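Local atomic coordinates of glycerol dehydrogenase (PDB entry 1TA9), a protein that probably catalyses the zinc- and NAD(+)-dependent oxidation of glycerol to dihydroxyacetone, and takes part in glycerol assimilation in fission yeast. Residues F79-A90 and K109-M119; P171-A179 and P208-I218. All blocks are in the same frame, centred on the assembly; numbering follows the deposited sequence.

Contact 1 (F79-A90 and K109-M119); sequences FTRSYMYVKKWA and KIVDSLSQNGM
Tyr83 lies flat against the side-chain amide of Asn117, the ring and amide planes only 2° apart, and Asn117 CB sits 3.5 Å from the ring centroid as a CH-pi contact. CG of Tyr83 stands anti to its backbone N (chi1 -174°), which swings the ring over the C-terminal end of helix 109-115. The amide is fixed in turn by a nearly straight bond from Asn117 ND2 to Ser113 O (2.7 Å), whose acceptor lies in the amide plane. In the plane of the same ring, at its edge, Met119 SD comes within 3.6 Å of Tyr83 CD2, a Met-aromatic contact. The methionine then bends at its last torsion, bringing CE against Ala90 CB. A water links Tyr83 OH to Asn117 O.

Ser113 supplies the direct polar tie: its OG accepts from Tyr83 N at 3.1 Å in an almost straight bond, and also binds a water that donates to Thr80 O. Ser82 turns its hydroxyl back to its own segment, giving OG to Phe79 O at 2.6 Å.

Deeper in, Leu114 pushes CD2 against Tyr83 CA and against Val86 CB (3.7 Å), the leucine and valine side chains crossing at about a right angle. Ile110 points CD1 at the middle of the Phe79 ring, 3.8 Å from the centroid and almost along the ring normal. Ile110 and Leu114 also rest on strand 148-153, while Phe79 and Val86 reach strand 172-176.

Helices 82-86 and 109-115 cross at -72°, and the longer one ends in a Schellman motif with Gly118 at C-prime. This is helix packing over one face of a parallel sheet, as in the Rossmann-like nucleotide-binding domain of iron-containing alcohol dehydrogenases.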
# COMPACT_ATOMS: atom_id res chain seq x y z
N PHE B 79 -17.03 42.50 13.80
CA PHE B 79 -16.83 43.87 14.26
C PHE B 79 -18.04 44.42 15.01
O PHE B 79 -17.92 45.38 15.76
CB PHE B 79 -16.48 44.81 13.09
CG PHE B 79 -15.11 44.59 12.51
CD1 PHE B 79 -14.11 43.94 13.24
CD2 PHE B 79 -14.79 45.07 11.25
CE1 PHE B 79 -12.83 43.78 12.72
CE2 PHE B 79 -13.51 44.92 10.72
CZ PHE B 79 -12.52 44.27 11.46
N THR B 80 -19.21 43.81 14.81
CA THR B 80 -20.42 44.27 15.50
C THR B 80 -20.44 43.72 16.92
O THR B 80 -21.34 44.04 17.70
CB THR B 80 -21.71 43.82 14.78
OG1 THR B 80 -21.80 42.39 14.80
CG2 THR B 80 -21.73 44.32 13.34
N ARG B 81 -19.45 42.89 17.24
CA ARG B 81 -19.32 42.30 18.57
C ARG B 81 -17.97 42.72 19.16
O ARG B 81 -17.41 42.02 20.00
CB ARG B 81 -19.36 40.76 18.47
CG ARG B 81 -20.68 40.18 17.99
CD ARG B 81 -20.64 38.66 17.98
NE ARG B 81 -19.88 38.12 16.85
CZ ARG B 81 -20.34 38.09 15.60
NH1 ARG B 81 -21.55 38.56 15.32
NH2 ARG B 81 -19.59 37.57 14.63
N SER B 82 -17.45 43.86 18.72
CA SER B 82 -16.16 44.35 19.19
C SER B 82 -15.98 44.46 20.71
O SER B 82 -15.00 43.94 21.25
CB SER B 82 -15.86 45.71 18.56
OG SER B 82 -15.76 45.61 17.16
N TYR B 83 -16.90 45.12 21.39
CA TYR B 83 -16.78 45.30 22.84
C TYR B 83 -16.55 43.99 23.59
O TYR B 83 -15.74 43.93 24.51
CB TYR B 83 -18.01 46.01 23.40
CG TYR B 83 -17.86 46.35 24.86
CD1 TYR B 83 -18.45 45.56 25.85
CD2 TYR B 83 -17.09 47.44 25.26
CE1 TYR B 83 -18.27 45.84 27.20
CE2 TYR B 83 -16.90 47.73 26.61
CZ TYR B 83 -17.49 46.93 27.57
OH TYR B 83 -17.30 47.21 28.91
N MET B 84 -17.29 42.96 23.20
CA MET B 84 -17.21 41.64 23.80
C MET B 84 -15.77 41.14 23.96
O MET B 84 -15.44 40.45 24.93
CB MET B 84 -18.01 40.68 22.93
CG MET B 84 -17.82 39.22 23.20
SD MET B 84 -18.87 38.30 22.05
CE MET B 84 -18.78 36.66 22.77
N TYR B 85 -14.92 41.50 23.01
CA TYR B 85 -13.53 41.09 23.04
C TYR B 85 -12.63 42.21 23.54
O TYR B 85 -11.74 41.99 24.37
CB TYR B 85 -13.11 40.64 21.64
CG TYR B 85 -13.99 39.54 21.08
CD1 TYR B 85 -13.93 38.25 21.59
CD2 TYR B 85 -14.91 39.81 20.06
CE1 TYR B 85 -14.76 37.24 21.10
CE2 TYR B 85 -15.74 38.81 19.56
CZ TYR B 85 -15.66 37.53 20.08
OH TYR B 85 -16.47 36.53 19.59
N VAL B 86 -12.86 43.42 23.04
CA VAL B 86 -12.05 44.56 23.43
C VAL B 86 -12.08 44.80 24.94
O VAL B 86 -11.08 45.25 25.52
CB VAL B 86 -12.52 45.85 22.72
CG1 VAL B 86 -11.75 47.06 23.26
CG2 VAL B 86 -12.30 45.72 21.22
N LYS B 87 -13.20 44.48 25.58
CA LYS B 87 -13.35 44.70 27.02
C LYS B 87 -12.30 43.99 27.86
O LYS B 87 -12.09 44.33 29.02
CB LYS B 87 -14.75 44.28 27.48
CG LYS B 87 -14.99 42.78 27.54
CD LYS B 87 -16.40 42.48 28.01
CE LYS B 87 -16.63 40.98 28.18
NZ LYS B 87 -18.02 40.68 28.62
N LYS B 88 -11.64 42.99 27.27
CA LYS B 88 -10.61 42.25 27.99
C LYS B 88 -9.39 43.12 28.26
O LYS B 88 -8.62 42.85 29.19
CB LYS B 88 -10.19 41.01 27.18
CG LYS B 88 -11.28 39.96 27.01
CD LYS B 88 -10.83 38.85 26.07
CE LYS B 88 -11.90 37.78 25.93
NZ LYS B 88 -12.07 36.99 27.19
N TRP B 89 -9.20 44.16 27.45
CA TRP B 89 -8.06 45.06 27.61
C TRP B 89 -8.45 46.49 27.94
O TRP B 89 -7.68 47.22 28.56
CB TRP B 89 -7.22 45.07 26.33
CG TRP B 89 -6.58 43.76 26.04
CD1 TRP B 89 -5.40 43.28 26.54
CD2 TRP B 89 -7.11 42.72 25.21
NE1 TRP B 89 -5.17 42.01 26.08
CE2 TRP B 89 -6.21 41.64 25.26
CE3 TRP B 89 -8.27 42.60 24.44
CZ2 TRP B 89 -6.43 40.45 24.56
CZ3 TRP B 89 -8.49 41.41 23.74
CH2 TRP B 89 -7.57 40.35 23.81
N ALA B 90 -9.65 46.90 27.52
CA ALA B 90 -10.10 48.27 27.78
C ALA B 90 -11.61 48.39 27.85
O ALA B 90 -12.33 47.88 26.99
CB ALA B 90 -9.56 49.19 26.69
N LYS B 109 -17.96 50.44 12.39
CA LYS B 109 -18.69 49.35 13.02
C LYS B 109 -18.04 49.05 14.37
O LYS B 109 -18.72 48.79 15.37
CB LYS B 109 -18.65 48.10 12.14
CG LYS B 109 -19.26 48.31 10.76
CD LYS B 109 -19.17 47.05 9.91
CE LYS B 109 -19.65 47.30 8.49
NZ LYS B 109 -21.08 47.71 8.44
N ILE B 110 -16.71 49.10 14.41
CA ILE B 110 -15.97 48.85 15.63
C ILE B 110 -16.25 49.98 16.63
O ILE B 110 -16.59 49.73 17.79
CB ILE B 110 -14.45 48.77 15.35
CG1 ILE B 110 -14.16 47.55 14.47
CG2 ILE B 110 -13.67 48.70 16.66
CD1 ILE B 110 -12.72 47.44 14.02
N VAL B 111 -16.13 51.22 16.17
CA VAL B 111 -16.37 52.38 17.02
C VAL B 111 -17.77 52.34 17.62
O VAL B 111 -17.94 52.53 18.83
CB VAL B 111 -16.21 53.70 16.22
CG1 VAL B 111 -16.50 54.90 17.12
CG2 VAL B 111 -14.79 53.79 15.67
N ASP B 112 -18.77 52.07 16.79
CA ASP B 112 -20.15 52.00 17.26
C ASP B 112 -20.33 50.99 18.39
O ASP B 112 -20.99 51.28 19.39
CB ASP B 112 -21.09 51.64 16.11
CG ASP B 112 -21.29 52.79 15.13
OD1 ASP B 112 -21.95 52.58 14.09
OD2 ASP B 112 -20.77 53.89 15.40
N SER B 113 -19.74 49.81 18.23
CA SER B 113 -19.84 48.76 19.24
C SER B 113 -19.29 49.21 20.59
O SER B 113 -19.92 49.02 21.63
CB SER B 113 -19.10 47.50 18.78
OG SER B 113 -19.11 46.51 19.78
N LEU B 114 -18.10 49.80 20.57
CA LEU B 114 -17.46 50.26 21.79
C LEU B 114 -18.22 51.42 22.42
O LEU B 114 -18.34 51.50 23.65
CB LEU B 114 -16.01 50.66 21.50
CG LEU B 114 -15.16 49.56 20.85
CD1 LEU B 114 -13.74 50.07 20.63
CD2 LEU B 114 -15.16 48.32 21.73
N SER B 115 -18.75 52.31 21.58
CA SER B 115 -19.51 53.46 22.06
C SER B 115 -20.80 53.02 22.74
O SER B 115 -21.11 53.45 23.84
CB SER B 115 -19.85 54.40 20.90
OG SER B 115 -18.69 55.04 20.41
N GLN B 116 -21.55 52.16 22.05
CA GLN B 116 -22.81 51.65 22.58
C GLN B 116 -22.61 50.95 23.92
O GLN B 116 -23.57 50.60 24.60
CB GLN B 116 -23.44 50.67 21.58
CG GLN B 116 -23.79 51.29 20.25
CD GLN B 116 -24.18 50.26 19.20
OE1 GLN B 116 -24.48 50.60 18.06
NE2 GLN B 116 -24.17 48.99 19.59
N ASN B 117 -21.35 50.74 24.29
CA ASN B 117 -21.05 50.08 25.55
C ASN B 117 -20.33 50.96 26.57
O ASN B 117 -19.68 50.46 27.49
CB ASN B 117 -20.24 48.81 25.27
CG ASN B 117 -21.12 47.67 24.80
OD1 ASN B 117 -21.70 46.95 25.60
ND2 ASN B 117 -21.24 47.52 23.48
N GLY B 118 -20.46 52.27 26.40
CA GLY B 118 -19.87 53.21 27.35
C GLY B 118 -18.41 53.60 27.19
O GLY B 118 -17.86 54.23 28.09
N MET B 119 -17.79 53.24 26.08
CA MET B 119 -16.39 53.59 25.89
C MET B 119 -16.19 54.88 25.12
O MET B 119 -17.02 55.26 24.29
CB MET B 119 -15.65 52.47 25.14
CG MET B 119 -15.53 51.17 25.91
SD MET B 119 -14.51 49.99 25.01
CE MET B 119 -12.87 50.70 25.26
O HOH W 1 -21.35 44.98 20.27
O HOH W 2 -22.85 47.12 17.21
O HOH W 3 -17.65 50.02 29.24

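Contact 2 (P171-A179 and P208-I218); sequences PSIICPTTA and PNLIFIDTDVI
Ile174 locks strand 172-176 to strand 210-214 as parallel neighbours in the central sheet of the Rossmann-like domain. Its N donates to Leu210 O and its O accepts from Phe212 N, both at 2.8 Å. Ser172 O accepts from Leu210 N, in the carbonyl plane, and weakly from Asn209 N.

At the entry to the strands a side chain joins the pairing: Asn209 OD1 accepts from Ser172 N at 2.8 Å, the donor standing 40° out of the amide carbonyl plane, while Asn209 ND2 is hydrogen-bonded to Gln70 of the same chain. Replacing Asn209 with an alanine would probably leave Ser172 N without this acceptor and Pro171 CB without the amide that packs on it.

Apolar contacts lie on both faces of the pair. On one, Ile173 CG2 meets Leu210 CD2 (3.7 Å), and Cys175 SG lies at the edge of the Phe212 ring. On the other, Ile174 CG1 leans on Pro208 CB, and the Pro176 ring meets Ile213 at about a right angle, with CG and CG1 only 3.4 Å apart.

Where the strands end, Asp214 N-caps helix 215-220 through OD2 to Asp216 N, and a water bridges Pro176 O and Asp214 N. Thr177, Thr178 and Ala179, probable NAD(+)-binding residues, pack on that helix. With both chi1 and chi2 near -55°, Ile218 brings CD1 to 3.4 Å from Thr178 N.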
# COMPACT_ATOMS: atom_id res chain seq x y z
N PRO B 171 -1.45 47.68 25.28
CA PRO B 171 -1.78 46.49 24.50
C PRO B 171 -2.27 46.94 23.13
O PRO B 171 -2.72 48.08 22.97
CB PRO B 171 -2.87 45.83 25.33
CG PRO B 171 -3.58 47.01 25.95
CD PRO B 171 -2.41 47.87 26.38
N SER B 172 -2.19 46.05 22.15
CA SER B 172 -2.62 46.39 20.80
C SER B 172 -3.64 45.40 20.27
O SER B 172 -3.62 44.22 20.63
CB SER B 172 -1.41 46.43 19.85
OG SER B 172 -0.71 45.20 19.86
N ILE B 173 -4.55 45.90 19.44
CA ILE B 173 -5.57 45.08 18.81
C ILE B 173 -5.44 45.34 17.31
O ILE B 173 -5.61 46.46 16.84
CB ILE B 173 -6.98 45.45 19.32
CG1 ILE B 173 -7.09 45.12 20.82
CG2 ILE B 173 -8.05 44.68 18.54
CD1 ILE B 173 -8.46 45.33 21.42
N ILE B 174 -5.13 44.28 16.57
CA ILE B 174 -4.91 44.36 15.13
C ILE B 174 -6.09 43.76 14.37
O ILE B 174 -6.45 42.60 14.58
CB ILE B 174 -3.62 43.62 14.75
CG1 ILE B 174 -2.46 44.12 15.62
CG2 ILE B 174 -3.30 43.81 13.28
CD1 ILE B 174 -2.08 45.58 15.40
N CYS B 175 -6.69 44.55 13.47
CA CYS B 175 -7.84 44.10 12.71
C CYS B 175 -7.60 44.16 11.21
O CYS B 175 -7.89 45.18 10.57
CB CYS B 175 -9.06 44.95 13.05
SG CYS B 175 -9.27 45.23 14.82
N PRO B 176 -7.06 43.09 10.62
CA PRO B 176 -6.81 43.08 9.18
C PRO B 176 -8.12 43.16 8.40
O PRO B 176 -9.11 42.52 8.78
CB PRO B 176 -6.06 41.77 8.97
CG PRO B 176 -6.61 40.88 10.04
CD PRO B 176 -6.67 41.80 11.24
N THR B 177 -8.13 43.93 7.32
CA THR B 177 -9.33 44.08 6.51
C THR B 177 -9.26 43.27 5.21
O THR B 177 -10.18 43.29 4.39
CB THR B 177 -9.60 45.56 6.19
OG1 THR B 177 -8.43 46.16 5.63
CG2 THR B 177 -9.97 46.30 7.47
N THR B 178 -8.15 42.56 5.05
CA THR B 178 -7.93 41.67 3.91
C THR B 178 -7.06 40.56 4.48
O THR B 178 -6.44 40.73 5.52
CB THR B 178 -7.16 42.34 2.76
OG1 THR B 178 -5.90 42.82 3.24
CG2 THR B 178 -7.97 43.51 2.18
N ALA B 179 -7.02 39.42 3.80
CA ALA B 179 -6.21 38.31 4.27
C ALA B 179 -5.10 38.11 3.25
O ALA B 179 -4.97 37.04 2.66
CB ALA B 179 -7.06 37.05 4.39
N PRO B 208 1.17 41.15 19.21
CA PRO B 208 -0.01 42.00 19.40
C PRO B 208 -0.91 41.18 20.32
O PRO B 208 -0.88 39.95 20.28
CB PRO B 208 -0.58 42.12 18.00
CG PRO B 208 0.66 42.09 17.14
CD PRO B 208 1.48 40.99 17.78
N ASN B 209 -1.73 41.84 21.13
CA ASN B 209 -2.57 41.12 22.06
C ASN B 209 -3.76 40.40 21.45
O ASN B 209 -4.08 39.28 21.84
CB ASN B 209 -3.02 42.08 23.16
CG ASN B 209 -1.85 42.79 23.82
OD1 ASN B 209 -1.25 43.69 23.23
ND2 ASN B 209 -1.50 42.36 25.02
N LEU B 210 -4.42 41.05 20.49
CA LEU B 210 -5.58 40.45 19.84
C LEU B 210 -5.58 40.70 18.34
O LEU B 210 -5.33 41.82 17.89
CB LEU B 210 -6.88 41.02 20.42
CG LEU B 210 -8.18 40.77 19.64
CD1 LEU B 210 -8.58 39.30 19.72
CD2 LEU B 210 -9.29 41.65 20.20
N ILE B 211 -5.83 39.65 17.57
CA ILE B 211 -5.96 39.77 16.12
C ILE B 211 -7.46 39.54 15.96
O ILE B 211 -7.98 38.48 16.33
CB ILE B 211 -5.14 38.71 15.36
CG1 ILE B 211 -3.69 39.18 15.18
CG2 ILE B 211 -5.71 38.54 13.96
CD1 ILE B 211 -3.00 39.67 16.44
N PHE B 212 -8.15 40.54 15.43
CA PHE B 212 -9.61 40.53 15.30
C PHE B 212 -9.98 40.66 13.82
O PHE B 212 -9.69 41.67 13.19
CB PHE B 212 -10.14 41.71 16.12
CG PHE B 212 -11.63 41.74 16.31
CD1 PHE B 212 -12.36 40.57 16.44
CD2 PHE B 212 -12.29 42.96 16.42
CE1 PHE B 212 -13.74 40.62 16.68
CE2 PHE B 212 -13.65 43.02 16.66
CZ PHE B 212 -14.38 41.84 16.79
N ILE B 213 -10.62 39.63 13.28
CA ILE B 213 -10.98 39.61 11.87
C ILE B 213 -12.47 39.44 11.59
O ILE B 213 -13.09 38.49 12.07
CB ILE B 213 -10.26 38.46 11.13
CG1 ILE B 213 -8.75 38.55 11.37
CG2 ILE B 213 -10.57 38.51 9.63
CD1 ILE B 213 -7.98 37.38 10.80
N ASP B 214 -13.03 40.35 10.81
CA ASP B 214 -14.44 40.27 10.43
C ASP B 214 -14.43 39.71 9.01
O ASP B 214 -14.02 40.38 8.06
CB ASP B 214 -15.09 41.66 10.47
CG ASP B 214 -16.58 41.62 10.16
OD1 ASP B 214 -17.33 42.44 10.74
OD2 ASP B 214 -17.01 40.79 9.34
N THR B 215 -14.87 38.46 8.86
CA THR B 215 -14.85 37.81 7.56
C THR B 215 -15.84 38.36 6.53
O THR B 215 -15.75 38.02 5.35
CB THR B 215 -15.02 36.30 7.72
OG1 THR B 215 -16.16 36.02 8.54
CG2 THR B 215 -13.78 35.69 8.37
N ASP B 216 -16.78 39.20 6.96
CA ASP B 216 -17.71 39.78 6.00
C ASP B 216 -16.92 40.85 5.24
O ASP B 216 -17.15 41.09 4.05
CB ASP B 216 -18.91 40.41 6.69
CG ASP B 216 -19.98 40.86 5.71
OD1 ASP B 216 -20.10 42.07 5.45
OD2 ASP B 216 -20.69 39.98 5.18
N VAL B 217 -15.99 41.48 5.93
CA VAL B 217 -15.14 42.49 5.31
C VAL B 217 -14.16 41.79 4.38
O VAL B 217 -13.90 42.24 3.26
CB VAL B 217 -14.34 43.28 6.37
CG1 VAL B 217 -13.35 44.21 5.69
CG2 VAL B 217 -15.30 44.07 7.25
N ILE B 218 -13.62 40.67 4.84
CA ILE B 218 -12.67 39.91 4.05
C ILE B 218 -13.28 39.36 2.75
O ILE B 218 -12.69 39.48 1.68
CB ILE B 218 -12.07 38.72 4.86
CG1 ILE B 218 -11.50 39.21 6.19
CG2 ILE B 218 -11.00 38.02 4.05
CD1 ILE B 218 -10.45 40.31 6.06
O HOH W 4 -11.89 42.15 8.78

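Contacts 1 and 2, their centres 14 Å apart, are two layers of one domain: the helices of contact 1 pack on the sheet to which both strands of contact 2 belong. Phe79 and Phe212 meet edge-to-face, with Phe79 CD1 3.6 Å from Phe212 CE2, and Phe79 N probably bonds to Asp214 OD1 (3.1 Å), tying the 3-10 segment to the helix cap. At the far end, Trp89 CH2 packs 3.5 Å from Leu210 CB. The Phe79 side chain is about 5 Å from that of Thr177 in the likely NAD(+) site. Contact 2 also leads toward the probably catalytic zinc ion, about 12 Å from the Ala179 side chain.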